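Local coordinates for protein peptide synthetase NRPS type II-PCP (PDB 4NEO) that is a small, all-helical, probably stand-alone peptidyl carrier protein of the type II nonribosomal peptide synthetase kind, belonging to the phosphopantetheine-attachment (carrier protein) family, at residues G35-F40 with T75-T80. Numbering follows the deposited sequence.
Sequences GPHEDF and TVAGMT
Gly-35 O meets Val-76 through a water that donates to Gly-35 O and to Glu-38 O and accepts from Val-76 N at 2.9 Å, joining both ends of the type I turn 35-38 to the first turn of helix 76-86. Pro-36 O takes Ala-77 N at 2.8 Å, nearly straight (169°) and on a lone pair in the carbonyl plane, so the turn carbonyl takes up an N-H in the first turn of the helix. Pro-36 CB also packs on Ala-77 CB at 4.1 Å and lies over one face of the His-37 ring, near its rim. His-37 has CG beside its backbone N (chi1 -56°); the Ala-77 methyl meets the ring obliquely, CB 3.5 Å from CE1, while a second water in the ring plane links ND1 to Thr-75 OG1. Thr-75 is the N-cap: OG1 accepts from Gly-78 N, and CG2 rests 3.5 Å from His-37 O and 3.7 Å from Glu-38 O. The Glu-38 carboxylate turns back, OE2 accepting from Gly-35 N at 2.7 Å. Beyond it, Asp-39 OD2 accepts from the N-H groups of Ala-41 and Ala-42 and pairs with Arg-74, and Phe-40 belongs to the 2-(2-methoxyethoxy)ethanol pocket. The long loop thus meets the capped N-terminus of the last helix, as in the carrier-protein helical bundle.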
loop_
_atom_site.group_PDB
_atom_site.type_symbol
_atom_site.label_atom_id
_atom_site.label_comp_id
_atom_site.label_asym_id
_atom_site.label_seq_id
_atom_site.Cartn_x
_atom_site.Cartn_y
_atom_site.Cartn_z
ATOM N N GLY A 35 6.620 2.362 -8.229
ATOM C CA GLY A 35 5.500 3.109 -8.859
ATOM C C GLY A 35 4.091 2.679 -8.337
ATOM O O GLY A 35 3.906 1.547 -7.906
ATOM N N PRO A 36 3.115 3.593 -8.381
ATOM C CA PRO A 36 1.780 3.312 -7.861
ATOM C C PRO A 36 1.030 2.130 -8.530
ATOM O O PRO A 36 0.179 1.532 -7.877
ATOM C CB PRO A 36 1.036 4.639 -8.053
ATOM C CG PRO A 36 1.759 5.369 -9.133
ATOM C CD PRO A 36 3.148 4.800 -9.239
ATOM N N HIS A 37 1.364 1.786 -9.781
ATOM C CA HIS A 37 0.633 0.774 -10.541
ATOM C C HIS A 37 1.439 -0.442 -10.893
ATOM O O HIS A 37 0.985 -1.256 -11.716
ATOM C CB HIS A 37 0.011 1.394 -11.795
ATOM C CG HIS A 37 -0.849 2.542 -11.463
ATOM N ND1 HIS A 37 -2.012 2.390 -10.742
ATOM C CD2 HIS A 37 -0.673 3.865 -11.632
ATOM C CE1 HIS A 37 -2.522 3.586 -10.489
ATOM N NE2 HIS A 37 -1.726 4.497 -11.008
ATOM N N GLU A 38 2.596 -0.614 -10.235
ATOM C CA GLU A 38 3.433 -1.787 -10.514
ATOM C C GLU A 38 2.934 -3.000 -9.784
ATOM O O GLU A 38 2.659 -2.931 -8.597
ATOM C CB GLU A 38 4.905 -1.491 -10.124
ATOM C CG GLU A 38 5.587 -0.433 -10.994
ATOM C CD GLU A 38 7.089 -0.351 -10.729
ATOM O OE1 GLU A 38 7.848 -0.935 -11.543
ATOM O OE2 GLU A 38 7.480 0.258 -9.688
ATOM N N ASP A 39 2.836 -4.139 -10.466
ATOM C CA ASP A 39 2.300 -5.365 -9.827
ATOM C C ASP A 39 3.277 -5.981 -8.803
ATOM O O ASP A 39 4.464 -6.159 -9.100
ATOM C CB ASP A 39 1.896 -6.416 -10.904
ATOM C CG ASP A 39 1.315 -7.682 -10.289
ATOM O OD1 ASP A 39 0.091 -7.731 -10.050
ATOM O OD2 ASP A 39 2.082 -8.613 -9.960
ATOM N N PHE A 40 2.759 -6.362 -7.636
ATOM C CA PHE A 40 3.519 -6.893 -6.495
ATOM C C PHE A 40 4.443 -8.020 -6.909
ATOM O O PHE A 40 5.583 -8.056 -6.485
ATOM C CB PHE A 40 2.553 -7.439 -5.438
ATOM C CG PHE A 40 3.212 -8.062 -4.242
ATOM C CD1 PHE A 40 3.982 -7.301 -3.388
ATOM C CD2 PHE A 40 3.059 -9.420 -3.975
ATOM C CE1 PHE A 40 4.588 -7.875 -2.288
ATOM C CE2 PHE A 40 3.656 -9.989 -2.876
ATOM C CZ PHE A 40 4.414 -9.214 -2.032
ATOM N N THR A 75 -1.341 -3.596 -6.370
ATOM C CA THR A 75 -0.564 -2.385 -6.629
ATOM C C THR A 75 -0.609 -1.506 -5.395
ATOM O O THR A 75 -1.494 -1.660 -4.514
ATOM C CB THR A 75 -1.031 -1.600 -7.838
ATOM O OG1 THR A 75 -2.347 -1.059 -7.603
ATOM C CG2 THR A 75 -1.028 -2.498 -9.086
ATOM N N VAL A 76 0.347 -0.591 -5.305
ATOM C CA VAL A 76 0.345 0.362 -4.223
ATOM C C VAL A 76 -0.931 1.220 -4.296
ATOM O O VAL A 76 -1.561 1.460 -3.259
ATOM C CB VAL A 76 1.560 1.293 -4.313
ATOM C CG1 VAL A 76 1.353 2.573 -3.511
ATOM C CG2 VAL A 76 2.859 0.573 -3.929
ATOM N N ALA A 77 -1.275 1.733 -5.492
ATOM C CA ALA A 77 -2.513 2.575 -5.625
ATOM C C ALA A 77 -3.812 1.813 -5.253
ATOM O O ALA A 77 -4.713 2.379 -4.636
ATOM C CB ALA A 77 -2.648 3.144 -7.016
ATOM N N GLY A 78 -3.890 0.555 -5.675
ATOM C CA GLY A 78 -5.013 -0.326 -5.393
ATOM C C GLY A 78 -5.134 -0.545 -3.902
ATOM O O GLY A 78 -6.205 -0.394 -3.350
HETATM N N MSE A 79 -4.012 -0.854 -3.254
HETATM C CA MSE A 79 -3.989 -1.095 -1.824
HETATM C C MSE A 79 -4.381 0.131 -1.079
HETATM O O MSE A 79 -5.144 0.060 -0.098
HETATM C CB MSE A 79 -2.643 -1.639 -1.387
HETATM C CG MSE A 79 -2.585 -1.918 0.125
HETATM SE SE MSE A 79 -0.835 -2.783 0.531
HETATM C CE MSE A 79 -1.381 -3.358 2.293
ATOM N N THR A 80 -3.853 1.268 -1.518
ATOM C CA THR A 80 -4.158 2.562 -0.921
ATOM C C THR A 80 -5.663 2.809 -0.923
ATOM O O THR A 80 -6.268 3.194 0.090
ATOM C CB THR A 80 -3.415 3.697 -1.672
ATOM O OG1 THR A 80 -2.009 3.502 -1.482
ATOM C CG2 THR A 80 -3.793 5.059 -1.100
HETATM O O HOH W 1 2.652 -0.706 -6.999
HETATM O O HOH W 2 -3.422 0.095 -9.867
#